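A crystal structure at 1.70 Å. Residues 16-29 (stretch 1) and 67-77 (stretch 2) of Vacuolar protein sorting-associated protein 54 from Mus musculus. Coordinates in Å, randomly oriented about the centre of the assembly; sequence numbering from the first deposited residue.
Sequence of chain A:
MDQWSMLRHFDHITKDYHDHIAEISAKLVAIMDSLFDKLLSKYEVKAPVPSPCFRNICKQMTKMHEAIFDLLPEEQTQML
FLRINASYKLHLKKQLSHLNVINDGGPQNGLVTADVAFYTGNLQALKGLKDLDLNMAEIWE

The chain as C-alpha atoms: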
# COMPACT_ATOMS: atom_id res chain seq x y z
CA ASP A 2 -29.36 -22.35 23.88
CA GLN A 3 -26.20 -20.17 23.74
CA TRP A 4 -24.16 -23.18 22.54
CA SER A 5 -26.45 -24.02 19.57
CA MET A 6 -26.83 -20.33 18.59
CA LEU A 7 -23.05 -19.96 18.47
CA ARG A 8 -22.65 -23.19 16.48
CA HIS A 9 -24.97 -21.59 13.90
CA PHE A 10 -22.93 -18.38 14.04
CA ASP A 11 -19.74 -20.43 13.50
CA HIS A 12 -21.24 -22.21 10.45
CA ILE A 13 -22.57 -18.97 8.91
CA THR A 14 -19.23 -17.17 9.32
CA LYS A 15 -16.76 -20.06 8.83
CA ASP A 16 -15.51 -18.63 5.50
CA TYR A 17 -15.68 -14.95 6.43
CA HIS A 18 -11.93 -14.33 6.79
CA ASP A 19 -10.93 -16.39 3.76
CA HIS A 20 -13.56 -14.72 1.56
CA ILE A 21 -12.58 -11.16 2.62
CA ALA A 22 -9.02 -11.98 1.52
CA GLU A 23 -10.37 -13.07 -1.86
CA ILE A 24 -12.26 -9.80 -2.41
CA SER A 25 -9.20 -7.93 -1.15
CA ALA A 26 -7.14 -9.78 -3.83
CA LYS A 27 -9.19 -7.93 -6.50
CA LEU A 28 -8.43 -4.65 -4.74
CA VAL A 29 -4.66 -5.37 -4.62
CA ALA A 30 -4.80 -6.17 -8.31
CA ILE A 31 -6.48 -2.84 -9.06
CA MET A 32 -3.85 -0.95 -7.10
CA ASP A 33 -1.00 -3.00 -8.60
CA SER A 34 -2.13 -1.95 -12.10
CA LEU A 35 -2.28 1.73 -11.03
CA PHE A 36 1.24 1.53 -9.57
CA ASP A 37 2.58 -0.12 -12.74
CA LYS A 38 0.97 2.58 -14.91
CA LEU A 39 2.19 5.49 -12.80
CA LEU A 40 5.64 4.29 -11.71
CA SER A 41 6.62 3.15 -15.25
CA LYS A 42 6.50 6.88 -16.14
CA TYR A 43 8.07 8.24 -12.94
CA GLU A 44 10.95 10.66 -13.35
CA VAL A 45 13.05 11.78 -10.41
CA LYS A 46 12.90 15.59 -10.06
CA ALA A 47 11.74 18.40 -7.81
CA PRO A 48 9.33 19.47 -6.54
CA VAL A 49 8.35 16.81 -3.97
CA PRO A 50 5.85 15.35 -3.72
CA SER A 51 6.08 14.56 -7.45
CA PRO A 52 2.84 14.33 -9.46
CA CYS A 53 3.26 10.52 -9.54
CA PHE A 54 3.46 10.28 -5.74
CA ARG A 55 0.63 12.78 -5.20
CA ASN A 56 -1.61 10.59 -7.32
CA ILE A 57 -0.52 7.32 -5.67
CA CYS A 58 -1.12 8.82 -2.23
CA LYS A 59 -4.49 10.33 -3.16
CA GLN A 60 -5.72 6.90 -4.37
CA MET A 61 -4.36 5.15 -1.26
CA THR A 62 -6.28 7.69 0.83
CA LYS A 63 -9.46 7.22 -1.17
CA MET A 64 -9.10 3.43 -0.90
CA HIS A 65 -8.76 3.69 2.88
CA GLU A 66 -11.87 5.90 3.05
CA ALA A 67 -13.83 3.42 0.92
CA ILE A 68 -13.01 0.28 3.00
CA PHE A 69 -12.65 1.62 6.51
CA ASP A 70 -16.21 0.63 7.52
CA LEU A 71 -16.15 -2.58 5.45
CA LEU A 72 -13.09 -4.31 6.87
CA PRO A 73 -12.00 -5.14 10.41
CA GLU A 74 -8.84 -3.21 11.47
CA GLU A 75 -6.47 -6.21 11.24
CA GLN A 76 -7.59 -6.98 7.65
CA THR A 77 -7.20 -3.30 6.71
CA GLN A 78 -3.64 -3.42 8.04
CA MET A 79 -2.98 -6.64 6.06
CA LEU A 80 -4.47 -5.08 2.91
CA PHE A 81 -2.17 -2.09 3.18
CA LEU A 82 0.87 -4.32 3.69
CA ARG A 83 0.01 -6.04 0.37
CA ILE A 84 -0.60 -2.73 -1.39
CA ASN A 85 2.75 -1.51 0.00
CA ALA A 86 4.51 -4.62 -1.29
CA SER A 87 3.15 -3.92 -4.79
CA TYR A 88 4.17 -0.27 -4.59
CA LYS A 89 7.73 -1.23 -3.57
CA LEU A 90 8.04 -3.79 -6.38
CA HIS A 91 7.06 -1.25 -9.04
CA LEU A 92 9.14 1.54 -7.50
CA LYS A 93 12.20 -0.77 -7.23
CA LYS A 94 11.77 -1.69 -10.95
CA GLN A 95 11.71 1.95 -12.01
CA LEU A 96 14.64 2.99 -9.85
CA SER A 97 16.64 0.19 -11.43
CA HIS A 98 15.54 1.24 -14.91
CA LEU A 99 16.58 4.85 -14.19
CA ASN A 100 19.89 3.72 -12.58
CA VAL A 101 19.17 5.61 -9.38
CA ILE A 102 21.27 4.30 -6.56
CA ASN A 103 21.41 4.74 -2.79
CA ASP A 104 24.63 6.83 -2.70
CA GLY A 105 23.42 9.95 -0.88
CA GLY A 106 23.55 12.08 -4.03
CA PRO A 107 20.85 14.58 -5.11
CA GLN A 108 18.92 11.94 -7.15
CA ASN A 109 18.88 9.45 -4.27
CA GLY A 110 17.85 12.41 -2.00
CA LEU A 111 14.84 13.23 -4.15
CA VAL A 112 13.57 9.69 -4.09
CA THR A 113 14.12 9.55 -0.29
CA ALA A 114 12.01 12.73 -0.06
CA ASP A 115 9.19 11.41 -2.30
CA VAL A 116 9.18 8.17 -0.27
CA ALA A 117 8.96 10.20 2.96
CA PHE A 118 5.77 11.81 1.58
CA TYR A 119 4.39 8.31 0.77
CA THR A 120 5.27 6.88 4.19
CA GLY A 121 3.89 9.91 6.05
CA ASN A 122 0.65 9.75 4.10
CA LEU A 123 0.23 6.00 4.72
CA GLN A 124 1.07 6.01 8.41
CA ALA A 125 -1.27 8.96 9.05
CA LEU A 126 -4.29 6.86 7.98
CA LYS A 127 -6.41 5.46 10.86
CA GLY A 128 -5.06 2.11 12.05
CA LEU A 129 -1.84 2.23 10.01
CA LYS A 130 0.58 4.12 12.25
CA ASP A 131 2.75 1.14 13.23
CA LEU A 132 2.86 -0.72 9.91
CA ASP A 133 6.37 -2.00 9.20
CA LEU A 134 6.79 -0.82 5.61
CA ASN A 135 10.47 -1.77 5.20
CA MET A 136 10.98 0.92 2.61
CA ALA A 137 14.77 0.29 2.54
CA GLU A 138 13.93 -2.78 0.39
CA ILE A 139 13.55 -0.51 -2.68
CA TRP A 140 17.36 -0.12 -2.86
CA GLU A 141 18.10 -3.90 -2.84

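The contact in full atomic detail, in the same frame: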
# COMPACT_ATOMS: atom_id res chain seq x y z
N ASP A 16 -16.32 -19.06 6.65
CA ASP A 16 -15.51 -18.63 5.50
C ASP A 16 -15.27 -17.14 5.42
O ASP A 16 -14.72 -16.65 4.42
CB ASP A 16 -16.17 -19.09 4.19
CG ASP A 16 -16.16 -20.60 4.04
OD1 ASP A 16 -15.16 -21.24 4.45
OD2 ASP A 16 -17.15 -21.13 3.51
N TYR A 17 -15.69 -16.41 6.46
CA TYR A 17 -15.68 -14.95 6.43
C TYR A 17 -14.29 -14.42 6.14
O TYR A 17 -14.12 -13.65 5.19
CB TYR A 17 -16.25 -14.36 7.73
CG TYR A 17 -16.17 -12.84 7.81
CD1 TYR A 17 -17.01 -12.04 7.04
CD2 TYR A 17 -15.23 -12.21 8.63
CE1 TYR A 17 -16.94 -10.66 7.10
CE2 TYR A 17 -15.14 -10.83 8.69
CZ TYR A 17 -16.00 -10.06 7.92
OH TYR A 17 -15.92 -8.69 7.96
N HIS A 18 -13.31 -14.83 6.95
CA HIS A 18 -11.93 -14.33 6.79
C HIS A 18 -11.30 -14.68 5.46
O HIS A 18 -10.65 -13.82 4.83
CB HIS A 18 -11.04 -14.82 7.93
CG HIS A 18 -11.42 -14.27 9.26
ND1 HIS A 18 -11.71 -12.94 9.45
CD2 HIS A 18 -11.57 -14.87 10.47
CE1 HIS A 18 -12.02 -12.74 10.72
NE2 HIS A 18 -11.94 -13.89 11.36
N ASP A 19 -11.47 -15.93 5.03
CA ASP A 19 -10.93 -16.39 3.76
C ASP A 19 -11.56 -15.61 2.60
O ASP A 19 -10.86 -15.14 1.70
CB ASP A 19 -11.11 -17.91 3.60
CG ASP A 19 -10.18 -18.72 4.52
OD1 ASP A 19 -9.09 -18.22 4.89
OD2 ASP A 19 -10.53 -19.87 4.86
N HIS A 20 -12.88 -15.44 2.64
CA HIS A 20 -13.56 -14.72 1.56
C HIS A 20 -13.21 -13.22 1.48
O HIS A 20 -13.10 -12.66 0.38
CB HIS A 20 -15.07 -14.91 1.60
CG HIS A 20 -15.76 -14.39 0.38
ND1 HIS A 20 -15.47 -14.84 -0.89
CD2 HIS A 20 -16.71 -13.44 0.24
CE1 HIS A 20 -16.21 -14.19 -1.77
NE2 HIS A 20 -16.98 -13.34 -1.11
N ILE A 21 -13.07 -12.55 2.63
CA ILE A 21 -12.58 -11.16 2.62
C ILE A 21 -11.23 -11.05 1.91
O ILE A 21 -11.00 -10.08 1.19
CB ILE A 21 -12.50 -10.55 4.04
CG1 ILE A 21 -13.70 -9.65 4.31
CG2 ILE A 21 -11.26 -9.66 4.22
CD1 ILE A 21 -14.99 -10.30 4.35
N ALA A 22 -10.35 -12.03 2.13
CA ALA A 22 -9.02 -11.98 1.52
C ALA A 22 -9.11 -12.10 0.01
O ALA A 22 -8.31 -11.51 -0.72
CB ALA A 22 -8.11 -13.05 2.10
N GLU A 23 -10.11 -12.85 -0.44
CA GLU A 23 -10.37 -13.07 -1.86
C GLU A 23 -10.90 -11.81 -2.55
O GLU A 23 -10.47 -11.48 -3.67
CB GLU A 23 -11.31 -14.25 -2.05
CG GLU A 23 -10.77 -15.56 -1.47
CD GLU A 23 -11.77 -16.70 -1.52
OE1 GLU A 23 -12.99 -16.45 -1.44
OE2 GLU A 23 -11.33 -17.86 -1.63
N ILE A 24 -11.83 -11.11 -1.91
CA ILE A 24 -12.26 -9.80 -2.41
C ILE A 24 -11.09 -8.81 -2.38
O ILE A 24 -10.88 -8.03 -3.33
CB ILE A 24 -13.42 -9.19 -1.58
CG1 ILE A 24 -14.61 -10.15 -1.51
CG2 ILE A 24 -13.84 -7.83 -2.16
CD1 ILE A 24 -15.80 -9.64 -0.67
N SER A 25 -10.34 -8.82 -1.28
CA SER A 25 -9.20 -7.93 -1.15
C SER A 25 -8.15 -8.18 -2.23
O SER A 25 -7.43 -7.26 -2.58
CB SER A 25 -8.57 -8.04 0.24
OG SER A 25 -9.52 -7.65 1.22
N ALA A 26 -8.05 -9.43 -2.71
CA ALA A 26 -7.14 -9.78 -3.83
C ALA A 26 -7.46 -8.95 -5.07
O ALA A 26 -6.54 -8.47 -5.77
CB ALA A 26 -7.22 -11.28 -4.18
N LYS A 27 -8.76 -8.74 -5.33
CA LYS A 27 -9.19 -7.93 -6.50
C LYS A 27 -8.79 -6.46 -6.31
O LYS A 27 -8.39 -5.78 -7.27
CB LYS A 27 -10.71 -8.09 -6.76
CG LYS A 27 -11.11 -9.50 -7.18
CD LYS A 27 -12.60 -9.77 -7.01
CE LYS A 27 -13.47 -8.89 -7.88
NZ LYS A 27 -14.92 -9.27 -7.72
N LEU A 28 -8.86 -5.99 -5.07
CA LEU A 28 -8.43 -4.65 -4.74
C LEU A 28 -6.91 -4.46 -4.87
O LEU A 28 -6.47 -3.45 -5.41
CB LEU A 28 -8.91 -4.28 -3.33
CG LEU A 28 -8.79 -2.84 -2.85
CD1 LEU A 28 -9.28 -1.80 -3.86
CD2 LEU A 28 -9.61 -2.75 -1.57
N VAL A 29 -6.12 -5.42 -4.41
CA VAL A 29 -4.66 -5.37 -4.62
C VAL A 29 -4.34 -5.37 -6.11
O VAL A 29 -3.45 -4.65 -6.55
CB VAL A 29 -3.95 -6.55 -3.90
CG1 VAL A 29 -2.45 -6.68 -4.29
CG2 VAL A 29 -4.09 -6.39 -2.38
N ALA A 67 -12.82 4.31 1.48
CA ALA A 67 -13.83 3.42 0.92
C ALA A 67 -14.03 2.14 1.75
O ALA A 67 -15.15 1.61 1.81
CB ALA A 67 -13.49 3.08 -0.53
N ILE A 68 -12.95 1.60 2.33
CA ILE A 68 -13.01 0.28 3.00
C ILE A 68 -12.99 0.32 4.53
O ILE A 68 -13.11 -0.73 5.19
CB ILE A 68 -11.96 -0.76 2.48
CG1 ILE A 68 -10.50 -0.26 2.58
CG2 ILE A 68 -12.22 -1.08 1.04
CD1 ILE A 68 -9.92 -0.09 3.95
N PHE A 69 -12.81 1.51 5.08
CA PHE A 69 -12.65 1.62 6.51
C PHE A 69 -13.78 0.95 7.30
O PHE A 69 -13.53 0.22 8.27
CB PHE A 69 -12.51 3.07 6.96
CG PHE A 69 -12.15 3.19 8.40
CD1 PHE A 69 -10.86 2.89 8.83
CD2 PHE A 69 -13.11 3.54 9.35
CE1 PHE A 69 -10.52 2.96 10.19
CE2 PHE A 69 -12.77 3.63 10.70
CZ PHE A 69 -11.47 3.33 11.12
N ASP A 70 -15.02 1.20 6.86
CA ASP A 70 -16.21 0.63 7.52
C ASP A 70 -16.62 -0.74 7.00
O ASP A 70 -17.64 -1.30 7.44
CB ASP A 70 -17.38 1.61 7.42
CG ASP A 70 -17.17 2.84 8.27
OD1 ASP A 70 -16.60 2.71 9.38
OD2 ASP A 70 -17.58 3.94 7.83
N LEU A 71 -15.83 -1.31 6.09
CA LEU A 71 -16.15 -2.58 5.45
C LEU A 71 -15.21 -3.70 5.84
O LEU A 71 -15.49 -4.87 5.61
CB LEU A 71 -16.15 -2.44 3.93
CG LEU A 71 -17.24 -1.56 3.35
CD1 LEU A 71 -16.92 -1.34 1.88
CD2 LEU A 71 -18.59 -2.26 3.52
N LEU A 72 -14.07 -3.33 6.43
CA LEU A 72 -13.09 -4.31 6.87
C LEU A 72 -12.75 -4.14 8.35
O LEU A 72 -12.59 -3.00 8.81
CB LEU A 72 -11.81 -4.21 6.04
CG LEU A 72 -11.80 -4.73 4.61
CD1 LEU A 72 -10.45 -4.42 3.99
CD2 LEU A 72 -12.08 -6.23 4.55
N PRO A 73 -12.58 -5.26 9.08
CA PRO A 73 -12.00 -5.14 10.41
C PRO A 73 -10.58 -4.54 10.34
O PRO A 73 -9.93 -4.61 9.29
CB PRO A 73 -11.94 -6.60 10.92
CG PRO A 73 -12.80 -7.41 10.01
CD PRO A 73 -12.85 -6.66 8.69
N GLU A 74 -10.12 -3.94 11.44
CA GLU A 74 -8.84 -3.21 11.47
C GLU A 74 -7.65 -4.09 11.06
O GLU A 74 -6.79 -3.66 10.28
CB GLU A 74 -8.60 -2.56 12.84
CG GLU A 74 -7.26 -1.82 12.95
CD GLU A 74 -6.94 -1.34 14.36
OE1 GLU A 74 -6.61 -2.18 15.22
OE2 GLU A 74 -6.99 -0.12 14.60
N GLU A 75 -7.59 -5.32 11.57
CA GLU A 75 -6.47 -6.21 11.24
C GLU A 75 -6.38 -6.51 9.73
O GLU A 75 -5.29 -6.51 9.16
CB GLU A 75 -6.53 -7.51 12.07
CG GLU A 75 -5.49 -8.56 11.64
CD GLU A 75 -5.23 -9.65 12.69
OE1 GLU A 75 -6.17 -10.40 13.02
OE2 GLU A 75 -4.06 -9.76 13.15
N GLN A 76 -7.54 -6.74 9.09
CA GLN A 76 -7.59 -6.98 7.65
C GLN A 76 -7.23 -5.73 6.85
O GLN A 76 -6.67 -5.84 5.77
CB GLN A 76 -8.97 -7.51 7.23
CG GLN A 76 -9.16 -9.02 7.45
CD GLN A 76 -9.32 -9.44 8.93
OE1 GLN A 76 -9.70 -8.65 9.79
NE2 GLN A 76 -9.04 -10.71 9.21
N THR A 77 -7.55 -4.56 7.39
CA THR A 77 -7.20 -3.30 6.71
C THR A 77 -5.69 -3.11 6.76
O THR A 77 -5.06 -2.70 5.78
CB THR A 77 -7.88 -2.11 7.39
OG1 THR A 77 -9.29 -2.19 7.18
CG2 THR A 77 -7.37 -0.76 6.83
O HOH W 1 -16.41 -7.35 5.97

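The contact between residues 16-29 and 67-77 is a small, mainly apolar packing of one face of a helix against the end of a second helix, the turn that follows it and the start of a third, with no direct hydrogen bond between the two stretches and a single water linking them at one margin. It buries 322 Å², summed over both sides.

The residues of the first stretch that take part are Y17 and H18, then I21, S25 and L28, which follow at spacings of three or four after the first adjacent pair; along the helix that runs from 17 to 29 this places them on one side. D19, H20, E23, A26 and K27 lie out of reach of the second stretch, and one pair of side chains among them is hydrogen-bonded, H20 ND1 donating to E23 OE1 at 3.0 Å.

I21 is at the centre. I21 CA lies 8.1 Å from L72 CA, the closest pair of CA atoms across the two stretches, and the CA-to-CB bond of I21 points toward the second stretch. The methyl I21 CG2 reaches L72 CD2 at 3.5 Å, a tight apolar contact, and also lies 3.9 Å from Q76 CG, so that one methyl group meets both the turn and the helix that begins at E74. The chi1 of I21, -101°, falls between the usual wells. L72 arrives differently: its CA-to-CB bond points sideways, and it is the end of the side chain, with chi1 m and chi2 t, that comes nearer to the helix.

One turn further on, S25 OG donates a hydrogen bond to I21 O at 2.8 Å. The hydroxyl therefore satisfies its polar need within its own helix, and it lies loosely against the end of L72, with S25 OG 4.4 Å from both L72 CD1 and L72 CD2. Beyond it, L28 and I68 point toward one another's stretches and meet at 4.1 Å between L28 CD2 and I68 CG2, extending the apolar packing to the helix that leads into the turn.

At the other end, Y17 and H18 both start sideways and bring the ends of their side chains nearer. P73, at the N-cap position of the helix that follows, lies at the edge of the Y17 ring, near its plane; Y17 CE2 is 4.3 Å from P73 CG, and Y17 OH is 3.8 Å from P73 CD. The same hydroxyl reaches the turn through water 1, which lies 2.4 Å from Y17 OH, a notably short separation, and donates to L71 O at 2.7 Å. The carbonyl of L71 is thus joined to the first helix although its side chain comes no closer than 7.4 Å, from L71 CB to Y17 OH.

H18 approaches Q76 obliquely, with H18 ND1 3.5 Å from Q76 NE2. The angle is poor and the pair is not hydrogen-bonded, so these two polar side chains meet by proximity alone. Q76 nevertheless has 51 Å² covered by the first stretch, the largest covered area of any residue here and just above the 50 Å² of I21.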